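Local coordinates for protein 4-oxalmesaconate hydratase (Pseudomonas putida, PDB 5CGZ) that hydrates the enol form of oxalomesaconate to 4-carboxy-4-hydroxy-2-oxoadipate, the third step of gallate degradation, with one zinc ion per subunit, at residues F14-A23 / A67-A76. Residues are numbered along the deposited sequence; the frame is centred on the assembly and turned at random. Where two conformers were deposited one is given.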
# COMPACT_ATOMS: atom_id res chain seq x y z
N PHE A 14 11.80 25.75 -4.96
CA PHE A 14 13.15 25.21 -5.08
C PHE A 14 14.03 25.72 -3.95
O PHE A 14 15.01 25.07 -3.59
CB PHE A 14 13.78 25.53 -6.46
CG PHE A 14 14.23 26.96 -6.63
CD1 PHE A 14 13.36 27.93 -7.13
CD2 PHE A 14 15.54 27.33 -6.34
CE1 PHE A 14 13.78 29.25 -7.31
CE2 PHE A 14 15.97 28.65 -6.51
CZ PHE A 14 15.09 29.61 -7.00
N VAL A 15 13.67 26.86 -3.36
CA VAL A 15 14.47 27.40 -2.27
C VAL A 15 14.24 26.60 -0.98
O VAL A 15 15.20 26.13 -0.37
CB VAL A 15 14.17 28.91 -2.02
CG1 VAL A 15 14.95 29.43 -0.82
CG2 VAL A 15 14.51 29.72 -3.26
N TRP A 16 12.98 26.42 -0.58
CA TRP A 16 12.69 25.64 0.63
C TRP A 16 13.18 24.20 0.54
O TRP A 16 13.71 23.65 1.51
CB TRP A 16 11.19 25.60 0.93
CG TRP A 16 10.45 26.91 0.92
CD1 TRP A 16 9.40 27.25 0.12
CD2 TRP A 16 10.68 28.04 1.78
NE1 TRP A 16 8.96 28.52 0.42
CE2 TRP A 16 9.73 29.03 1.43
CE3 TRP A 16 11.58 28.31 2.81
CZ2 TRP A 16 9.67 30.27 2.07
CZ3 TRP A 16 11.52 29.54 3.45
CH2 TRP A 16 10.58 30.50 3.07
N ARG A 17 12.98 23.59 -0.62
CA ARG A 17 13.03 22.13 -0.75
C ARG A 17 14.27 21.59 -1.44
O ARG A 17 14.58 20.41 -1.32
CB ARG A 17 11.79 21.64 -1.52
CG ARG A 17 10.52 22.22 -0.97
CD ARG A 17 9.23 21.67 -1.58
NE ARG A 17 8.20 22.64 -1.23
CZ ARG A 17 7.70 22.78 -0.00
NH1 ARG A 17 8.09 21.96 0.97
NH2 ARG A 17 6.81 23.72 0.24
N ALA A 18 14.99 22.45 -2.18
CA ALA A 18 16.11 21.99 -2.99
C ALA A 18 17.36 22.88 -2.88
O ALA A 18 18.36 22.62 -3.55
CB ALA A 18 15.69 21.90 -4.46
N GLY A 19 17.29 23.92 -2.04
CA GLY A 19 18.39 24.87 -1.93
C GLY A 19 19.72 24.19 -1.61
O GLY A 19 20.74 24.48 -2.25
N GLY A 20 19.70 23.29 -0.64
CA GLY A 20 20.89 22.54 -0.29
C GLY A 20 21.43 21.72 -1.45
O GLY A 20 22.62 21.78 -1.76
N ALA A 21 20.56 20.95 -2.09
CA ALA A 21 20.98 20.09 -3.19
C ALA A 21 21.59 20.92 -4.32
O ALA A 21 22.56 20.51 -4.95
CB ALA A 21 19.79 19.26 -3.70
N ILE A 22 21.00 22.09 -4.58
CA ILE A 22 21.50 22.96 -5.64
C ILE A 22 22.90 23.49 -5.31
O ILE A 22 23.83 23.34 -6.11
CB ILE A 22 20.52 24.14 -5.88
CG1 ILE A 22 19.20 23.61 -6.47
CG2 ILE A 22 21.15 25.18 -6.82
CD1 ILE A 22 18.07 24.63 -6.53
N ALA A 23 23.05 24.07 -4.12
CA ALA A 23 24.34 24.63 -3.70
C ALA A 23 25.41 23.56 -3.62
O ALA A 23 26.56 23.79 -4.00
CB ALA A 23 24.19 25.35 -2.35
N ALA A 67 13.40 34.96 -6.51
CA ALA A 67 13.92 33.71 -7.06
C ALA A 67 15.28 33.92 -7.70
O ALA A 67 16.20 33.12 -7.52
CB ALA A 67 12.94 33.13 -8.07
N MET A 68 15.42 35.02 -8.45
CA MET A 68 16.70 35.33 -9.08
C MET A 68 17.78 35.59 -8.04
O MET A 68 18.92 35.17 -8.22
CB MET A 68 16.56 36.53 -10.01
CG MET A 68 15.92 36.17 -11.34
SD MET A 68 15.51 37.66 -12.28
CE MET A 68 15.15 36.94 -13.88
N ALA A 69 17.42 36.27 -6.96
CA ALA A 69 18.38 36.52 -5.88
C ALA A 69 18.80 35.21 -5.22
O ALA A 69 19.98 34.97 -4.97
CB ALA A 69 17.79 37.48 -4.85
N ALA A 70 17.83 34.34 -4.94
CA ALA A 70 18.12 33.04 -4.32
C ALA A 70 18.99 32.18 -5.23
O ALA A 70 19.96 31.56 -4.78
CB ALA A 70 16.82 32.31 -3.97
N ALA A 71 18.63 32.13 -6.51
CA ALA A 71 19.38 31.34 -7.48
C ALA A 71 20.85 31.76 -7.53
O ALA A 71 21.74 30.92 -7.62
CB ALA A 71 18.75 31.44 -8.86
N GLU A 72 21.08 33.07 -7.47
CA GLU A 72 22.43 33.64 -7.52
C GLU A 72 23.24 33.15 -6.33
O GLU A 72 24.37 32.69 -6.48
CB GLU A 72 22.37 35.17 -7.55
CG GLU A 72 23.66 35.88 -8.00
CD GLU A 72 24.55 36.31 -6.84
OE1 GLU A 72 24.08 36.31 -5.68
OE2 GLU A 72 25.73 36.65 -7.09
N ILE A 73 22.64 33.24 -5.15
CA ILE A 73 23.26 32.77 -3.91
C ILE A 73 23.58 31.27 -3.96
O ILE A 73 24.66 30.84 -3.53
CB ILE A 73 22.36 33.04 -2.70
CG1 ILE A 73 22.28 34.55 -2.43
CG2 ILE A 73 22.86 32.27 -1.47
CD1 ILE A 73 21.25 34.94 -1.39
N LEU A 74 22.65 30.47 -4.48
CA LEU A 74 22.82 29.02 -4.51
C LEU A 74 23.79 28.58 -5.60
O LEU A 74 24.40 27.51 -5.49
CB LEU A 74 21.46 28.34 -4.69
CG LEU A 74 20.44 28.59 -3.57
CD1 LEU A 74 19.06 28.07 -3.98
CD2 LEU A 74 20.90 27.95 -2.24
N GLY A 75 23.94 29.39 -6.64
CA GLY A 75 24.80 29.04 -7.76
C GLY A 75 24.06 28.32 -8.89
O GLY A 75 24.62 27.43 -9.53
N ALA A 76 22.81 28.69 -9.13
CA ALA A 76 22.03 28.08 -10.20
C ALA A 76 21.56 29.12 -11.19
O ALA A 76 21.45 30.30 -10.85
CB ALA A 76 20.82 27.36 -9.63
O HOH W 1 27.16 26.69 -4.61
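Leu74 reaches from the last turn of helix 56-74 into a hole made by Phe14, Gly19, Ile22 and Ala23 on helix 13-27, a knob-into-hole fit. With CG anti to its carbonyl carbon (chi1 -62°), its two methyls diverge over Gly19: CD1 lies 3.9 Å from Gly19 CA and also meets the ring edge of Phe14 at CE2, while CD2 lies against Gly19 O. The side chain of Ile22 runs obliquely across that of Leu74; its CG2, anti to the backbone N, touches both Leu74 CB (3.8 Å) and Ala76 CB (3.6 Å).

Two turns earlier, the Phe14 ring points its far edge at the second helix. Its CZ stands 3.7 Å from Ala67 O, which lies in the plane of the ring, and CE1 touches Ala67 CB. Val15 lays CG2 over the rim of one ring face, and the same methyl presses on Ala70 CB at 3.5 Å. The helices run roughly parallel, at 31°, and close up at the Leu74 end, where Ala23 CA makes a CA-H...O contact of 3.4 Å with Leu74 O. That carbonyl and Ala23 O share a bridging water. Just beyond, Gly75, with positive phi, ends the helix in a Schellman motif, and the chain turns into strand 76-80.

Both helices lie against the parallel part of the Rossmann-like sheet, Phe14 and Ile22 resting on Val34, while Ala185 of helix 179-186 touches Ala70 and Leu74. Cutting Leu74 back to an alanine removes both methyls, which is likely to open a gap over Gly19 and leave Phe14 CE2 without its partner. Apolar packing joins the side chains of this buried interface, about 10 Å from the zinc ion held by neighbouring Asp13, and probably helps fix where helix 13-27 starts.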